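Local coordinates for protein putative carboxylesterase (Lactobacillus plantarum WCFS1, PDB 3BJR) that probably hydrolyses carboxylic ester bonds, as an enzyme of the alpha/beta-hydrolase fold, at residues G135-T147 / E194-T208. Sequence-based numbering, arbitrary orientation.
Sequences GHIVALYNDYWAT and ELAADQHVNSDNQPT
From the CA pair Leu140–Ala197, 5.3 Å apart, to Asn142–Asn205, 5.1 Å apart, the loop 194-208 runs beside segment 135-147 of helix 133-153, and a type I turn from Asn202 to Asn205 brings it up to the later turns of that segment. How a helix can hold an irregular chain through its polar side chains is seen first at Asn142, whose amide works from both ends: OD1 accepts from Gln206 N at 2.9 Å, while ND2 donates almost straight to Gln206 O at 3.0 Å, an oxygen that Thr208 OG1 also binds. The Asn142 side chain swings CG away from its own backbone N (chi1 -158°), which carries the amide to the chain just ahead of strand 208-213. A leucine in its place would probably leave both the N-H and the carbonyl of Gln206 without their helix partner. At the next residue, Asp143 OD1 receives Asn205 ND2 at 2.6 Å on its anti side, and Asp143 O takes Asn202 ND2 on a lone pair; Asn202 OD1 meanwhile closes an Asx turn onto Asp204 N. In this alpha/beta-hydrolase-like fold, helix 133-153 follows the probable nucleophile elbow, and Tyr227 of helix 222-233 packs against Asp143 and Asn205. The indole N-H of Trp145 makes a bent bond to Asp204 O, 2.8 Å from NE1, which comes from above the carbonyl plane; Gln206 NE2 reaches that oxygen from the opposite face. Tyr144 OH stands over one face of the His200 ring, 3.2 Å from His200 CG. Toward the elbow, Ala139 CB and Leu140 CD2 pack on Ala197 CB, and His136 NE2 points in its ring plane at Leu195 O, 3.2 Å away, with an N-H...O angle of 179°.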
ATOM      1  N   GLY A 135     -12.695  -8.019   8.409  1.00 33.03           N
ATOM      2  CA  GLY A 135     -11.223  -7.840   8.349  1.00 34.55           C
ATOM      3  C   GLY A 135     -10.603  -7.859   9.740  1.00 34.72           C
ATOM      4  O   GLY A 135      -9.465  -8.262   9.948  1.00 38.61           O
ATOM      5  N   HIS A 136     -11.352  -7.385  10.718  1.00 37.31           N
ATOM      6  CA  HIS A 136     -10.916  -7.399  12.079  1.00 35.10           C
ATOM      7  C   HIS A 136     -10.911  -8.859  12.567  1.00 34.91           C
ATOM      8  O   HIS A 136      -9.953  -9.298  13.201  1.00 35.99           O
ATOM      9  CB  HIS A 136     -11.844  -6.509  12.897  1.00 38.49           C
ATOM     10  CG  HIS A 136     -11.435  -6.307  14.331  1.00 31.35           C
ATOM     11  ND1 HIS A 136     -12.322  -5.878  15.287  1.00 35.07           N
ATOM     12  CD2 HIS A 136     -10.255  -6.492  14.970  1.00 36.63           C
ATOM     13  CE1 HIS A 136     -11.706  -5.798  16.456  1.00 35.43           C
ATOM     14  NE2 HIS A 136     -10.448  -6.151  16.287  1.00 31.38           N
ATOM     15  N   ILE A 137     -11.988  -9.580  12.267  1.00 34.03           N
ATOM     16  CA  ILE A 137     -12.138 -10.993  12.577  1.00 32.43           C
ATOM     17  C   ILE A 137     -10.996 -11.795  11.999  1.00 34.94           C
ATOM     18  O   ILE A 137     -10.399 -12.601  12.693  1.00 34.20           O
ATOM     19  CB  ILE A 137     -13.460 -11.576  11.991  1.00 30.53           C
ATOM     20  CG1 ILE A 137     -14.707 -10.982  12.697  1.00 36.53           C
ATOM     21  CG2 ILE A 137     -13.419 -13.118  12.070  1.00 26.15           C
ATOM     22  CD1 ILE A 137     -16.022 -11.147  11.903  1.00 30.95           C
ATOM     23  N   VAL A 138     -10.705 -11.575  10.713  1.00 33.45           N
ATOM     24  CA  VAL A 138      -9.612 -12.287  10.043  1.00 29.76           C
ATOM     25  C   VAL A 138      -8.213 -11.910  10.589  1.00 34.42           C
ATOM     26  O   VAL A 138      -7.336 -12.798  10.771  1.00 34.35           O
ATOM     27  CB  VAL A 138      -9.736 -12.155   8.488  1.00 27.02           C
ATOM     28  CG1 VAL A 138      -8.512 -12.698   7.767  1.00 26.43           C
ATOM     29  CG2 VAL A 138     -11.039 -12.904   7.972  1.00 22.75           C
ATOM     30  N   ALA A 139      -8.000 -10.625  10.871  1.00 35.93           N
ATOM     31  CA  ALA A 139      -6.727 -10.143  11.477  1.00 32.70           C
ATOM     32  C   ALA A 139      -6.456 -10.862  12.829  1.00 33.56           C
ATOM     33  O   ALA A 139      -5.339 -11.262  13.140  1.00 35.04           O
ATOM     34  CB  ALA A 139      -6.775  -8.637  11.661  1.00 32.01           C
ATOM     35  N   LEU A 140      -7.505 -11.011  13.614  1.00 32.14           N
ATOM     36  CA  LEU A 140      -7.413 -11.669  14.877  1.00 34.87           C
ATOM     37  C   LEU A 140      -7.297 -13.171  14.719  1.00 34.84           C
ATOM     38  O   LEU A 140      -6.665 -13.811  15.548  1.00 35.62           O
ATOM     39  CB  LEU A 140      -8.610 -11.355  15.769  1.00 35.70           C
ATOM     40  CG  LEU A 140      -8.736  -9.954  16.357  1.00 33.52           C
ATOM     41  CD1 LEU A 140     -10.133  -9.869  16.998  1.00 28.34           C
ATOM     42  CD2 LEU A 140      -7.616  -9.594  17.414  1.00 27.87           C
ATOM     43  N   TYR A 141      -7.922 -13.740  13.689  1.00 35.34           N
ATOM     44  CA  TYR A 141      -7.757 -15.150  13.395  1.00 33.13           C
ATOM     45  C   TYR A 141      -6.258 -15.451  13.086  1.00 33.62           C
ATOM     46  O   TYR A 141      -5.693 -16.447  13.559  1.00 33.35           O
ATOM     47  CB  TYR A 141      -8.667 -15.581  12.220  1.00 33.01           C
ATOM     48  CG  TYR A 141      -8.687 -17.061  12.090  1.00 31.21           C
ATOM     49  CD1 TYR A 141      -9.469 -17.839  12.957  1.00 36.18           C
ATOM     50  CD2 TYR A 141      -7.902 -17.709  11.143  1.00 33.12           C
ATOM     51  CE1 TYR A 141      -9.468 -19.235  12.865  1.00 33.67           C
ATOM     52  CE2 TYR A 141      -7.885 -19.089  11.069  1.00 37.71           C
ATOM     53  CZ  TYR A 141      -8.659 -19.843  11.934  1.00 35.01           C
ATOM     54  OH  TYR A 141      -8.648 -21.195  11.828  1.00 32.95           O
ATOM     55  N   ASN A 142      -5.611 -14.563  12.329  1.00 31.57           N
ATOM     56  CA  ASN A 142      -4.230 -14.760  11.957  1.00 32.31           C
ATOM     57  C   ASN A 142      -3.323 -14.742  13.175  1.00 34.39           C
ATOM     58  O   ASN A 142      -2.267 -15.359  13.170  1.00 33.80           O
ATOM     59  CB  ASN A 142      -3.778 -13.668  10.971  1.00 31.97           C
ATOM     60  CG  ASN A 142      -2.573 -14.090  10.161  1.00 31.18           C
ATOM     61  OD1 ASN A 142      -2.265 -15.272  10.112  1.00 33.21           O
ATOM     62  ND2 ASN A 142      -1.918 -13.149   9.496  1.00 26.49           N
ATOM     63  N   ASP A 143      -3.756 -14.021  14.206  1.00 34.41           N
ATOM     64  CA  ASP A 143      -3.025 -13.903  15.463  1.00 34.94           C
ATOM     65  C   ASP A 143      -3.231 -15.050  16.441  1.00 35.06           C
ATOM     66  O   ASP A 143      -2.325 -15.375  17.208  1.00 33.09           O
ATOM     67  CB  ASP A 143      -3.494 -12.677  16.245  1.00 36.98           C
ATOM     68  CG  ASP A 143      -3.019 -11.313  15.674  1.00 44.52           C
ATOM     69  OD1 ASP A 143      -2.448 -11.179  14.547  1.00 52.33           O
ATOM     70  OD2 ASP A 143      -3.292 -10.338  16.426  1.00 42.43           O
ATOM     71  N   TYR A 144      -4.423 -15.631  16.445  1.00 33.94           N
ATOM     72  CA  TYR A 144      -4.811 -16.592  17.459  1.00 34.50           C
ATOM     73  C   TYR A 144      -5.180 -18.012  17.018  1.00 35.79           C
ATOM     74  O   TYR A 144      -5.582 -18.830  17.853  1.00 32.15           O
ATOM     75  CB  TYR A 144      -6.031 -16.030  18.197  1.00 37.41           C
ATOM     76  CG  TYR A 144      -5.781 -14.797  19.033  1.00 39.21           C
ATOM     77  CD1 TYR A 144      -4.858 -14.814  20.065  1.00 48.46           C
ATOM     78  CD2 TYR A 144      -6.517 -13.640  18.838  1.00 43.57           C
ATOM     79  CE1 TYR A 144      -4.635 -13.689  20.853  1.00 51.82           C
ATOM     80  CE2 TYR A 144      -6.304 -12.515  19.620  1.00 47.22           C
ATOM     81  CZ  TYR A 144      -5.367 -12.540  20.616  1.00 47.12           C
ATOM     82  OH  TYR A 144      -5.157 -11.430  21.402  1.00 53.90           O
ATOM     83  N   TRP A 145      -5.077 -18.309  15.729  1.00 34.89           N
ATOM     84  CA  TRP A 145      -5.436 -19.642  15.247  1.00 36.09           C
ATOM     85  C   TRP A 145      -4.738 -20.802  15.959  1.00 36.37           C
ATOM     86  O   TRP A 145      -5.400 -21.771  16.283  1.00 38.08           O
ATOM     87  CB  TRP A 145      -5.199 -19.775  13.740  1.00 33.11           C
ATOM     88  CG  TRP A 145      -3.797 -19.687  13.286  1.00 33.81           C
ATOM     89  CD1 TRP A 145      -3.124 -18.557  12.954  1.00 32.44           C
ATOM     90  CD2 TRP A 145      -2.880 -20.771  13.069  1.00 33.95           C
ATOM     91  NE1 TRP A 145      -1.852 -18.855  12.583  1.00 29.34           N
ATOM     92  CE2 TRP A 145      -1.682 -20.211  12.609  1.00 29.73           C
ATOM     93  CE3 TRP A 145      -2.962 -22.154  13.205  1.00 33.88           C
ATOM     94  CZ2 TRP A 145      -0.576 -20.983  12.284  1.00 34.08           C
ATOM     95  CZ3 TRP A 145      -1.856 -22.909  12.894  1.00 35.10           C
ATOM     96  CH2 TRP A 145      -0.682 -22.326  12.447  1.00 32.03           C
ATOM     97  N   ALA A 146      -3.422 -20.682  16.201  1.00 37.31           N
ATOM     98  CA  ALA A 146      -2.598 -21.746  16.797  1.00 35.12           C
ATOM     99  C   ALA A 146      -2.677 -21.790  18.293  1.00 36.09           C
ATOM    100  O   ALA A 146      -2.299 -22.778  18.887  1.00 36.49           O
ATOM    101  CB  ALA A 146      -1.134 -21.590  16.392  1.00 34.22           C
ATOM    102  N   THR A 147      -3.180 -20.713  18.884  1.00 38.01           N
ATOM    103  CA  THR A 147      -3.284 -20.569  20.325  1.00 36.23           C
ATOM    104  C   THR A 147      -4.739 -20.547  20.802  1.00 36.89           C
ATOM    105  O   THR A 147      -5.349 -21.607  20.968  1.00 35.76           O
ATOM    106  CB  THR A 147      -2.497 -19.323  20.788  1.00 36.59           C
ATOM    107  OG1 THR A 147      -2.848 -18.192  19.978  1.00 36.19           O
ATOM    108  CG2 THR A 147      -0.994 -19.590  20.662  1.00 33.21           C
ATOM    109  N   GLU A 194      -7.641  -5.574  24.709  1.00 88.64           N
ATOM    110  CA  GLU A 194      -6.716  -6.645  24.318  1.00 87.95           C
ATOM    111  C   GLU A 194      -7.167  -7.382  23.036  1.00 85.62           C
ATOM    112  O   GLU A 194      -6.975  -8.609  22.917  1.00 86.25           O
ATOM    113  CB  GLU A 194      -6.518  -7.663  25.458  1.00 89.42           C
ATOM    114  CG  GLU A 194      -6.099  -7.071  26.827  1.00 92.62           C
ATOM    115  CD  GLU A 194      -7.274  -6.668  27.725  1.00 93.05           C
ATOM    116  OE1 GLU A 194      -8.215  -7.481  27.883  1.00 89.45           O
ATOM    117  OE2 GLU A 194      -7.228  -5.557  28.305  1.00 92.77           O
ATOM    118  N   LEU A 195      -7.805  -6.640  22.113  1.00 81.55           N
ATOM    119  CA  LEU A 195      -8.211  -7.142  20.775  1.00 76.22           C
ATOM    120  C   LEU A 195      -7.647  -6.241  19.662  1.00 74.30           C
ATOM    121  O   LEU A 195      -8.197  -6.177  18.539  1.00 68.25           O
ATOM    122  CB  LEU A 195      -9.730  -7.281  20.623  1.00 73.55           C
ATOM    123  CG  LEU A 195     -10.394  -8.362  21.451  1.00 69.98           C
ATOM    124  CD1 LEU A 195     -11.814  -8.558  20.901  1.00 56.76           C
ATOM    125  CD2 LEU A 195      -9.555  -9.669  21.434  1.00 58.57           C
ATOM    126  N   ALA A 196      -6.562  -5.529  19.999  1.00 74.38           N
ATOM    127  CA  ALA A 196      -5.804  -4.766  19.019  1.00 74.08           C
ATOM    128  C   ALA A 196      -4.981  -5.853  18.293  1.00 72.02           C
ATOM    129  O   ALA A 196      -3.996  -6.362  18.847  1.00 71.42           O
ATOM    130  CB  ALA A 196      -4.909  -3.717  19.687  1.00 73.22           C
ATOM    131  N   ALA A 197      -5.440  -6.244  17.093  1.00 68.71           N
ATOM    132  CA  ALA A 197      -4.783  -7.273  16.268  1.00 66.97           C
ATOM    133  C   ALA A 197      -3.263  -6.982  16.067  1.00 66.14           C
ATOM    134  O   ALA A 197      -2.437  -7.901  15.997  1.00 63.93           O
ATOM    135  CB  ALA A 197      -5.535  -7.430  14.922  1.00 62.65           C
ATOM    136  N   ASP A 198      -2.908  -5.694  16.031  1.00 66.58           N
ATOM    137  CA  ASP A 198      -1.519  -5.244  15.868  1.00 66.92           C
ATOM    138  C   ASP A 198      -0.668  -5.456  17.110  1.00 67.63           C
ATOM    139  O   ASP A 198       0.547  -5.387  17.012  1.00 69.48           O
ATOM    140  CB  ASP A 198      -1.437  -3.759  15.431  1.00 66.10           C
ATOM    141  CG  ASP A 198      -1.916  -2.794  16.497  1.00 66.57           C
ATOM    142  OD1 ASP A 198      -3.073  -2.923  16.962  1.00 73.18           O
ATOM    143  OD2 ASP A 198      -1.135  -1.889  16.852  1.00 62.67           O
ATOM    144  N   GLN A 199      -1.292  -5.688  18.266  1.00 69.41           N
ATOM    145  CA  GLN A 199      -0.557  -5.931  19.527  1.00 70.67           C
ATOM    146  C   GLN A 199      -0.232  -7.423  19.771  1.00 69.17           C
ATOM    147  O   GLN A 199       0.611  -7.745  20.628  1.00 68.79           O
ATOM    148  CB  GLN A 199      -1.355  -5.380  20.716  1.00 70.25           C
ATOM    149  CG  GLN A 199      -1.553  -3.864  20.687  1.00 72.62           C
ATOM    150  CD  GLN A 199      -2.448  -3.357  21.817  1.00 73.23           C
ATOM    151  OE1 GLN A 199      -3.045  -4.136  22.579  1.00 75.93           O
ATOM    152  NE2 GLN A 199      -2.562  -2.043  21.911  1.00 77.52           N
ATOM    153  N   HIS A 200      -0.889  -8.306  19.008  1.00 67.86           N
ATOM    154  CA  HIS A 200      -0.768  -9.769  19.178  1.00 67.65           C
ATOM    155  C   HIS A 200      -0.302 -10.532  17.921  1.00 62.56           C
ATOM    156  O   HIS A 200      -0.640 -11.726  17.722  1.00 59.85           O
ATOM    157  CB  HIS A 200      -2.093 -10.323  19.734  1.00 69.92           C
ATOM    158  CG  HIS A 200      -2.533  -9.631  20.989  1.00 76.32           C
ATOM    159  ND1 HIS A 200      -3.453  -8.599  20.988  1.00 79.22           N
ATOM    160  CD2 HIS A 200      -2.132  -9.779  22.275  1.00 79.14           C
ATOM    161  CE1 HIS A 200      -3.618  -8.162  22.224  1.00 81.76           C
ATOM    162  NE2 HIS A 200      -2.830  -8.862  23.024  1.00 83.97           N
ATOM    163  N   VAL A 201       0.468  -9.809  17.093  1.00 56.10           N
ATOM    164  CA  VAL A 201       1.142 -10.371  15.940  1.00 49.66           C
ATOM    165  C   VAL A 201       2.314 -11.175  16.506  1.00 48.52           C
ATOM    166  O   VAL A 201       3.106 -10.652  17.295  1.00 46.81           O
ATOM    167  CB  VAL A 201       1.612  -9.288  14.973  1.00 48.16           C
ATOM    168  CG1 VAL A 201       2.620  -9.872  13.948  1.00 41.35           C
ATOM    169  CG2 VAL A 201       0.402  -8.671  14.304  1.00 42.63           C
ATOM    170  N   ASN A 202       2.393 -12.446  16.107  1.00 46.60           N
ATOM    171  CA  ASN A 202       3.389 -13.386  16.602  1.00 44.37           C
ATOM    172  C   ASN A 202       3.934 -14.143  15.421  1.00 43.87           C
ATOM    173  O   ASN A 202       3.496 -13.914  14.301  1.00 45.59           O
ATOM    174  CB  ASN A 202       2.730 -14.330  17.595  1.00 43.34           C
ATOM    175  CG  ASN A 202       1.546 -15.063  16.992  1.00 49.86           C
ATOM    176  OD1 ASN A 202       1.710 -15.829  16.049  1.00 44.68           O
ATOM    177  ND2 ASN A 202       0.353 -14.839  17.539  1.00 45.15           N
ATOM    178  N   SER A 203       4.838 -15.087  15.665  1.00 44.25           N
ATOM    179  CA  SER A 203       5.515 -15.826  14.588  1.00 44.71           C
ATOM    180  C   SER A 203       4.590 -16.785  13.856  1.00 44.41           C
ATOM    181  O   SER A 203       4.936 -17.253  12.767  1.00 47.38           O
ATOM    182  CB  SER A 203       6.758 -16.571  15.122  1.00 46.13           C
ATOM    183  OG  SER A 203       6.419 -17.578  16.068  1.00 43.31           O
ATOM    184  N   ASP A 204       3.434 -17.090  14.458  1.00 40.77           N
ATOM    185  CA  ASP A 204       2.434 -17.946  13.808  1.00 42.46           C
ATOM    186  C   ASP A 204       1.530 -17.175  12.831  1.00 38.90           C
ATOM    187  O   ASP A 204       0.709 -17.800  12.113  1.00 38.46           O
ATOM    188  CB  ASP A 204       1.569 -18.696  14.844  1.00 44.82           C
ATOM    189  CG  ASP A 204       2.361 -19.662  15.702  1.00 49.15           C
ATOM    190  OD1 ASP A 204       3.254 -20.349  15.145  1.00 43.20           O
ATOM    191  OD2 ASP A 204       2.034 -19.706  16.926  1.00 54.42           O
ATOM    192  N   ASN A 205       1.632 -15.843  12.814  1.00 37.93           N
ATOM    193  CA  ASN A 205       0.885 -15.073  11.817  1.00 37.01           C
ATOM    194  C   ASN A 205       1.447 -15.485  10.468  1.00 33.20           C
ATOM    195  O   ASN A 205       2.667 -15.567  10.261  1.00 33.39           O
ATOM    196  CB  ASN A 205       0.996 -13.544  11.964  1.00 36.31           C
ATOM    197  CG  ASN A 205       0.167 -12.995  13.083  1.00 36.53           C
ATOM    198  OD1 ASN A 205       0.356 -13.355  14.217  1.00 37.03           O
ATOM    199  ND2 ASN A 205      -0.741 -12.097  12.769  1.00 39.06           N
ATOM    200  N   GLN A 206       0.523 -15.734   9.575  1.00 31.06           N
ATOM    201  CA  GLN A 206       0.771 -16.134   8.200  1.00 33.70           C
ATOM    202  C   GLN A 206       0.744 -14.949   7.249  1.00 35.86           C
ATOM    203  O   GLN A 206       0.276 -13.883   7.642  1.00 38.94           O
ATOM    204  CB  GLN A 206      -0.305 -17.175   7.815  1.00 31.41           C
ATOM    205  CG  GLN A 206      -0.227 -18.397   8.738  1.00 28.26           C
ATOM    206  CD  GLN A 206       1.144 -19.030   8.705  1.00 36.62           C
ATOM    207  OE1 GLN A 206       1.625 -19.342   7.643  1.00 36.23           O
ATOM    208  NE2 GLN A 206       1.784 -19.217   9.875  1.00 35.32           N
ATOM    209  N   PRO A 207       1.267 -15.120   6.011  1.00 34.67           N
ATOM    210  CA  PRO A 207       1.311 -14.044   5.018  1.00 33.54           C
ATOM    211  C   PRO A 207      -0.019 -13.329   4.856  1.00 36.12           C
ATOM    212  O   PRO A 207      -1.074 -13.982   4.769  1.00 34.19           O
ATOM    213  CB  PRO A 207       1.713 -14.751   3.746  1.00 30.89           C
ATOM    214  CG  PRO A 207       2.598 -15.888   4.243  1.00 36.78           C
ATOM    215  CD  PRO A 207       1.926 -16.343   5.500  1.00 36.53           C
ATOM    216  N   THR A 208       0.058 -11.994   4.773  1.00 35.43           N
ATOM    217  CA  THR A 208      -1.117 -11.149   4.792  1.00 35.49           C
ATOM    218  C   THR A 208      -1.149 -10.125   3.666  1.00 34.81           C
ATOM    219  O   THR A 208      -0.216  -9.351   3.491  1.00 31.92           O
ATOM    220  CB  THR A 208      -1.184 -10.426   6.159  1.00 35.54           C
ATOM    221  OG1 THR A 208      -1.140 -11.407   7.211  1.00 32.18           O
ATOM    222  CG2 THR A 208      -2.475  -9.541   6.315  1.00 32.91           C
TER